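Local coordinates for 361aa long hypothetical D-aminopeptidase (Pyrococcus horikoshii, PDB 2DRH) that probably acts as an aminopeptidase of the peptidase S58 family, at the interface of chains A and B and the interface of chains A and C. Coordinates in Å, arbitrary orientation; residue numbers count along the deposited sequence, not the author numbering. Chains: chain A/B/C, 361aa long hypothetical D-aminopeptidase.

Contact 1: the interface of chains A and B. Residues chain A 253, 257; chain B 88-89.
A:Arg253 and A:Arg257, one turn apart on helix 252-268, face the last turn of helix 83-89 of chain B, where B:Glu88 still has a helical backbone but B:Leu89 departs from it and turns its carbonyl toward A:Arg253. The pair is a worked example of two arginines dividing a helix end between them. A:Arg253 takes the backbone. Its NH1 donates to the carbonyl O of B:Glu88 at 3.0 Å, meeting a lone pair in the carbonyl plane, although the oxygen is tilted somewhat from the guanidinium plane. The bend at chi3 (54°) carries the guanidinium to the helix end, and the carbonyl O of B:Leu89 lies over its centre, 3.4 Å from CZ. Facing the carbonyl end of a helix, the positive guanidinium is probably favoured by the partial negative charge there. A:Arg257 takes the side chain instead, its NE forming a salt bridge and hydrogen bond with OE2 of B:Glu88 at 2.8 Å. The bond uses the anti side of the carboxylate, and with the two planes 51° apart it is not a flat two-pronged pairing. The site is likely to tie the two subunits together through this helix end. Above the rim of the A:Arg257 guanidinium lies a methyl of B:Leu89, its CD2 4.0 Å from NH2.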
ATOM      1  N   ARG A 253      -6.812 -10.923  -3.293  1.00 19.06           N
ATOM      2  CA  ARG A 253      -7.129  -9.547  -3.658  1.00 19.97           C
ATOM      3  C   ARG A 253      -8.558  -9.190  -3.292  1.00 19.50           C
ATOM      4  O   ARG A 253      -8.819  -8.129  -2.716  1.00 18.98           O
ATOM      5  CB  ARG A 253      -6.924  -9.333  -5.161  1.00 18.03           C
ATOM      6  CG  ARG A 253      -7.362  -7.956  -5.656  1.00 19.84           C
ATOM      7  CD  ARG A 253      -7.270  -7.891  -7.164  1.00 20.81           C
ATOM      8  NE  ARG A 253      -8.029  -8.987  -7.759  1.00 22.34           N
ATOM      9  CZ  ARG A 253      -9.353  -9.013  -7.841  1.00 21.00           C
ATOM     10  NH1 ARG A 253     -10.066  -7.995  -7.376  1.00 21.51           N
ATOM     11  NH2 ARG A 253      -9.964 -10.057  -8.383  1.00 20.08           N
ATOM     12  N   ARG A 257     -10.527  -6.549  -0.457  1.00 17.71           N
ATOM     13  CA  ARG A 257     -11.647  -5.658  -0.747  1.00 17.27           C
ATOM     14  C   ARG A 257     -12.724  -5.857   0.317  1.00 18.61           C
ATOM     15  O   ARG A 257     -13.262  -4.892   0.862  1.00 19.43           O
ATOM     16  CB  ARG A 257     -12.226  -5.944  -2.142  1.00 16.32           C
ATOM     17  CG  ARG A 257     -11.213  -5.871  -3.286  1.00 15.72           C
ATOM     18  CD  ARG A 257     -11.890  -6.061  -4.644  1.00 15.50           C
ATOM     19  NE  ARG A 257     -12.594  -4.859  -5.096  1.00 15.83           N
ATOM     20  CZ  ARG A 257     -13.560  -4.851  -6.014  1.00 17.33           C
ATOM     21  NH1 ARG A 257     -13.949  -5.989  -6.579  1.00 15.47           N
ATOM     22  NH2 ARG A 257     -14.130  -3.705  -6.380  1.00 11.89           N
TER
ATOM     23  N   GLU B  88      -6.969  -2.649  -8.064  1.00 16.26           N
ATOM     24  CA  GLU B  88      -8.246  -2.998  -7.462  1.00 16.42           C
ATOM     25  C   GLU B  88      -8.856  -4.278  -8.045  1.00 17.50           C
ATOM     26  O   GLU B  88      -9.296  -5.146  -7.297  1.00 15.85           O
ATOM     27  CB  GLU B  88      -9.247  -1.852  -7.632  1.00 15.99           C
ATOM     28  CG  GLU B  88     -10.562  -2.041  -6.872  1.00 15.04           C
ATOM     29  CD  GLU B  88     -10.398  -1.856  -5.369  1.00 19.54           C
ATOM     30  OE1 GLU B  88      -9.933  -0.762  -4.955  1.00 17.90           O
ATOM     31  OE2 GLU B  88     -10.734  -2.793  -4.601  1.00 16.16           O
ATOM     32  N   LEU B  89      -8.863  -4.387  -9.373  1.00 18.44           N
ATOM     33  CA  LEU B  89      -9.468  -5.526 -10.063  1.00 19.90           C
ATOM     34  C   LEU B  89      -8.521  -6.621 -10.523  1.00 21.01           C
ATOM     35  O   LEU B  89      -8.970  -7.697 -10.928  1.00 20.61           O
ATOM     36  CB  LEU B  89     -10.252  -5.038 -11.279  1.00 20.80           C
ATOM     37  CG  LEU B  89     -11.306  -3.961 -11.048  1.00 23.00           C
ATOM     38  CD1 LEU B  89     -12.126  -3.821 -12.324  1.00 26.13           C
ATOM     39  CD2 LEU B  89     -12.198  -4.331  -9.880  1.00 23.78           C
TER

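Contact 2: the interface of chains A and C. Residues chain A 84, 88; chain C 73, 76, 78, 80, 83, 280.
A:Ile84 and C:Gly76 meet where one subunit's short helix settles on its neighbour, an interface that is closely packed on one side and watered on the other. On the packed side the branched side chain of A:Ile84 divides its contacts. Its CG2 methyl sits 3.6 Å from CA of C:Gly76 and also packs on CG1 of C:Val73. The other branch, CG1, placed beside the backbone N by chi1 of -80°, lies 3.8 Å from CG of C:Pro80. C:Leu83 and C:Ile280 stand farther back as an apolar second layer. One turn along, A:Glu88 lays its CG 3.5 Å from CA of C:Gly76, and its OE1 accepts a hydrogen bond from the glycine amide, approached from above the carboxylate plane. That bond is modelled unusually short, and its exact length deserves little weight. With an alanine in place of A:Glu88, the amide of C:Gly76 would probably be left without this acceptor, and the packing of CG against the glycine would be lost. The looser side is bridged by solvent: water 1 lies 3.3 Å from N of A:Ile84, at the start of the helix, and 2.9 Å from O of C:Pro80. In the fold, helix 83-89 of chain A thus rests on the end of strand 65-73, the short strand 75-76 and the following loop of chain C, with strand 278-285 behind them.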
ATOM      1  N   ILE A  84       1.863  -8.932   7.610  1.00 14.69           N
ATOM      2  CA  ILE A  84       2.732  -8.816   6.443  1.00 14.91           C
ATOM      3  C   ILE A  84       2.724 -10.060   5.546  1.00 15.73           C
ATOM      4  O   ILE A  84       2.664  -9.944   4.322  1.00 15.80           O
ATOM      5  CB  ILE A  84       4.184  -8.452   6.859  1.00 12.92           C
ATOM      6  CG1 ILE A  84       4.285  -6.942   7.134  1.00 12.89           C
ATOM      7  CG2 ILE A  84       5.159  -8.816   5.764  1.00 14.41           C
ATOM      8  CD1 ILE A  84       3.257  -6.410   8.138  1.00  6.89           C
ATOM      9  N   GLU A  88       1.295 -10.777   1.693  1.00 17.80           N
ATOM     10  CA  GLU A  88       2.226 -11.275   0.688  1.00 16.60           C
ATOM     11  C   GLU A  88       1.795 -12.599   0.053  1.00 18.20           C
ATOM     12  O   GLU A  88       1.825 -12.741  -1.174  1.00 15.43           O
ATOM     13  CB  GLU A  88       3.619 -11.449   1.301  1.00 18.05           C
ATOM     14  CG  GLU A  88       4.703 -11.792   0.273  1.00 17.39           C
ATOM     15  CD  GLU A  88       5.100 -10.599  -0.586  1.00 21.42           C
ATOM     16  OE1 GLU A  88       5.542  -9.579  -0.006  1.00 17.43           O
ATOM     17  OE2 GLU A  88       4.982 -10.681  -1.836  1.00 20.06           O
TER
ATOM     18  N   VAL C  73       8.561  -3.553   2.592  1.00 16.00           N
ATOM     19  CA  VAL C  73       8.585  -5.013   2.529  1.00 13.98           C
ATOM     20  C   VAL C  73       8.775  -5.429   1.081  1.00 13.91           C
ATOM     21  O   VAL C  73       7.866  -5.280   0.261  1.00 15.10           O
ATOM     22  CB  VAL C  73       7.274  -5.624   3.063  1.00 17.04           C
ATOM     23  CG1 VAL C  73       7.313  -7.157   2.937  1.00 16.39           C
ATOM     24  CG2 VAL C  73       7.084  -5.230   4.522  1.00 14.73           C
ATOM     25  N   GLY C  76       7.143 -10.306   1.667  1.00 14.32           N
ATOM     26  CA  GLY C  76       6.556 -10.601   2.962  1.00 16.45           C
ATOM     27  C   GLY C  76       6.582 -11.997   3.571  1.00 18.66           C
ATOM     28  O   GLY C  76       5.718 -12.307   4.402  1.00 17.83           O
ATOM     29  N   SER C  78       7.888 -13.077   5.938  1.00 19.28           N
ATOM     30  CA  SER C  78       8.557 -12.627   7.152  1.00 16.98           C
ATOM     31  C   SER C  78       7.508 -12.416   8.250  1.00 16.16           C
ATOM     32  O   SER C  78       6.339 -12.175   7.959  1.00 15.55           O
ATOM     33  CB  SER C  78       9.275 -11.307   6.811  1.00 16.50           C
ATOM     34  OG  SER C  78      10.090 -10.828   7.857  1.00 22.70           O
ATOM     35  N   PRO C  80       7.431  -9.917  10.930  1.00 16.62           N
ATOM     36  CA  PRO C  80       7.764  -8.698  11.680  1.00 16.78           C
ATOM     37  C   PRO C  80       6.658  -8.210  12.601  1.00 17.52           C
ATOM     38  O   PRO C  80       5.470  -8.381  12.320  1.00 19.12           O
ATOM     39  CB  PRO C  80       8.050  -7.689  10.580  1.00 16.01           C
ATOM     40  CG  PRO C  80       7.044  -8.088   9.531  1.00 16.04           C
ATOM     41  CD  PRO C  80       7.199  -9.603   9.507  1.00 14.31           C
ATOM     42  N   LEU C  83       5.375  -3.031  12.380  1.00 13.59           N
ATOM     43  CA  LEU C  83       5.381  -2.223  11.168  1.00 15.01           C
ATOM     44  C   LEU C  83       4.107  -1.440  10.908  1.00 13.78           C
ATOM     45  O   LEU C  83       4.156  -0.351  10.331  1.00 13.08           O
ATOM     46  CB  LEU C  83       5.713  -3.082   9.943  1.00 16.30           C
ATOM     47  CG  LEU C  83       7.119  -3.690   9.936  1.00 19.69           C
ATOM     48  CD1 LEU C  83       7.352  -4.420   8.611  1.00 16.65           C
ATOM     49  CD2 LEU C  83       8.162  -2.580  10.139  1.00 19.09           C
ATOM     50  N   ILE C 280      13.095  -7.388   4.307  1.00 17.73           N
ATOM     51  CA  ILE C 280      12.473  -6.155   4.766  1.00 16.84           C
ATOM     52  C   ILE C 280      13.485  -5.072   5.166  1.00 16.26           C
ATOM     53  O   ILE C 280      14.527  -5.356   5.747  1.00 14.39           O
ATOM     54  CB  ILE C 280      11.543  -6.437   5.964  1.00 19.17           C
ATOM     55  CG1 ILE C 280      10.349  -7.281   5.506  1.00 19.78           C
ATOM     56  CG2 ILE C 280      11.069  -5.124   6.594  1.00 18.67           C
ATOM     57  CD1 ILE C 280       9.419  -7.668   6.628  1.00 15.63           C
TER
HETATM   58  O   HOH W   1       3.596  -9.326  10.356  1.00 17.69           O

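Contact 3: the interface of chains A and C. Residues chain A 77-79, 275; chain C 85, 88-89.
C:Leu89 and A:Tyr77 form the apolar centre, the CD1 methyl of the leucine coming over the CD2-CE2 edge of the phenol ring, 3.6 Å from CE2, on the same side as the amide of C:Gln85. The other methyl, CD2, points toward A:Asn275, whose side-chain OD1 stands 4.0 Å away at the margin. C:Gln85 lies alongside the tyrosine, pointing the same way; its NE2 is above one ring face, displaced toward the rim, and its amide plane is turned 34° from the ring. An extended chain, with CG anti to the backbone N (chi1 -170°), carries this amide outward to the polar rim. There A:Lys79 donates from NZ to OE1 at 2.7 Å, in the amide plane and on a lone pair. Water 2 completes the grip, lying 2.7 Å from A:Lys79 NZ and at the same distance from C:Gln85 NE2, so both ends of the amide are engaged and its rotation is probably fixed. Nearer the backbones, water 3 joins O of A:Ser78, 2.8 Å away, to N of C:Gln85. As an example of an apolar contact bordered by a hydrated polar edge, the site anchors helix 83-89 of chain C against the loop at residues 77-79 of chain A, and so is likely to steady the pairing of these subunits.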
ATOM      1  N   TYR A  77      -2.939   2.425  14.700  1.00 19.67           N
ATOM      2  CA  TYR A  77      -2.461   2.646  16.068  1.00 20.25           C
ATOM      3  C   TYR A  77      -2.780   1.313  16.718  1.00 19.50           C
ATOM      4  O   TYR A  77      -3.594   1.217  17.634  1.00 18.26           O
ATOM      5  CB  TYR A  77      -3.237   3.768  16.749  1.00 21.85           C
ATOM      6  CG  TYR A  77      -2.495   4.345  17.927  1.00 24.68           C
ATOM      7  CD1 TYR A  77      -2.316   3.608  19.093  1.00 24.38           C
ATOM      8  CD2 TYR A  77      -1.941   5.623  17.861  1.00 25.59           C
ATOM      9  CE1 TYR A  77      -1.599   4.129  20.170  1.00 28.82           C
ATOM     10  CE2 TYR A  77      -1.222   6.151  18.927  1.00 28.74           C
ATOM     11  CZ  TYR A  77      -1.056   5.401  20.078  1.00 28.98           C
ATOM     12  OH  TYR A  77      -0.354   5.928  21.139  1.00 31.87           O
ATOM     13  N   SER A  78      -2.101   0.284  16.230  1.00 20.17           N
ATOM     14  CA  SER A  78      -2.359  -1.077  16.647  1.00 17.72           C
ATOM     15  C   SER A  78      -1.065  -1.870  16.534  1.00 16.47           C
ATOM     16  O   SER A  78      -0.158  -1.476  15.808  1.00 16.97           O
ATOM     17  CB  SER A  78      -3.439  -1.636  15.697  1.00 17.83           C
ATOM     18  OG  SER A  78      -3.923  -2.902  16.081  1.00 20.91           O
ATOM     19  N   LYS A  79      -0.985  -2.985  17.256  1.00 16.15           N
ATOM     20  CA  LYS A  79       0.200  -3.838  17.244  1.00 14.08           C
ATOM     21  C   LYS A  79      -0.128  -5.270  16.790  1.00 14.91           C
ATOM     22  O   LYS A  79       0.069  -6.233  17.536  1.00 16.06           O
ATOM     23  CB  LYS A  79       0.825  -3.883  18.645  1.00 13.48           C
ATOM     24  CG  LYS A  79       1.487  -2.575  19.124  1.00 16.66           C
ATOM     25  CD  LYS A  79       0.510  -1.387  19.235  1.00 14.73           C
ATOM     26  CE  LYS A  79       1.079  -0.294  20.188  1.00 14.09           C
ATOM     27  NZ  LYS A  79       0.252   0.953  20.198  1.00 13.49           N
ATOM     28  N   ASN A 275      -7.375   9.145  16.369  1.00 20.18           N
ATOM     29  CA  ASN A 275      -5.945   8.917  16.301  1.00 18.33           C
ATOM     30  C   ASN A 275      -5.403   7.664  16.980  1.00 17.44           C
ATOM     31  O   ASN A 275      -4.619   6.927  16.381  1.00 16.57           O
ATOM     32  CB  ASN A 275      -5.184  10.113  16.853  1.00 17.59           C
ATOM     33  CG  ASN A 275      -3.695   9.895  16.809  1.00 18.28           C
ATOM     34  OD1 ASN A 275      -3.100   9.819  15.730  1.00 21.56           O
ATOM     35  ND2 ASN A 275      -3.080   9.776  17.977  1.00 18.18           N
TER
ATOM     36  N   GLN C  85       2.099   0.179  13.031  1.00 12.47           N
ATOM     37  CA  GLN C  85       2.075   1.482  13.688  1.00 14.41           C
ATOM     38  C   GLN C  85       3.146   2.379  13.102  1.00 12.08           C
ATOM     39  O   GLN C  85       2.926   3.559  12.940  1.00 14.21           O
ATOM     40  CB  GLN C  85       2.276   1.364  15.202  1.00 16.75           C
ATOM     41  CG  GLN C  85       2.015   2.685  15.934  1.00 17.17           C
ATOM     42  CD  GLN C  85       1.611   2.484  17.382  1.00 22.06           C
ATOM     43  OE1 GLN C  85       0.744   1.653  17.682  1.00 20.71           O
ATOM     44  NE2 GLN C  85       2.232   3.248  18.296  1.00 16.98           N
ATOM     45  N   GLU C  88       1.699   3.967  10.099  1.00 16.87           N
ATOM     46  CA  GLU C  88       0.605   4.872  10.416  1.00 17.85           C
ATOM     47  C   GLU C  88       1.055   6.175  11.089  1.00 18.52           C
ATOM     48  O   GLU C  88       0.568   7.256  10.749  1.00 16.89           O
ATOM     49  CB  GLU C  88      -0.400   4.178  11.329  1.00 17.27           C
ATOM     50  CG  GLU C  88      -1.662   4.996  11.554  1.00 16.20           C
ATOM     51  CD  GLU C  88      -2.553   5.026  10.330  1.00 21.18           C
ATOM     52  OE1 GLU C  88      -2.972   3.934   9.881  1.00 17.49           O
ATOM     53  OE2 GLU C  88      -2.842   6.135   9.818  1.00 20.36           O
ATOM     54  N   LEU C  89       1.969   6.075  12.048  1.00 17.14           N
ATOM     55  CA  LEU C  89       2.424   7.268  12.768  1.00 20.38           C
ATOM     56  C   LEU C  89       3.767   7.789  12.285  1.00 20.84           C
ATOM     57  O   LEU C  89       4.165   8.904  12.631  1.00 21.09           O
ATOM     58  CB  LEU C  89       2.485   6.983  14.277  1.00 19.09           C
ATOM     59  CG  LEU C  89       1.166   6.617  14.967  1.00 21.65           C
ATOM     60  CD1 LEU C  89       1.419   6.308  16.437  1.00 22.87           C
ATOM     61  CD2 LEU C  89       0.171   7.762  14.828  1.00 22.60           C
TER
HETATM   62  O   HOH W   2       2.036   2.901  20.961  1.00 12.04           O
HETATM   63  O   HOH W   3       2.444  -2.000  14.818  1.00 15.77           O

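Helix 83-89 recurs in all three contacts, contributed by chain B in contact 1, chain A (with C:Leu83) in contact 2 and chain C in contact 3. Between the centres of their C-alpha atoms, contacts 2 and 3 are about 16 Å apart, contacts 1 and 2 about 20 Å, and contacts 1 and 3 about 24 Å. Because both interfaces are two-fold symmetric, each copy of Glu88 takes part in both contact 1 and contact 2, its two carboxylate oxygens facing different neighbours. One short helix therefore couples the two interfaces, consistent with the four-chain deposited assembly, though the structure alone does not prove that tetramer biological.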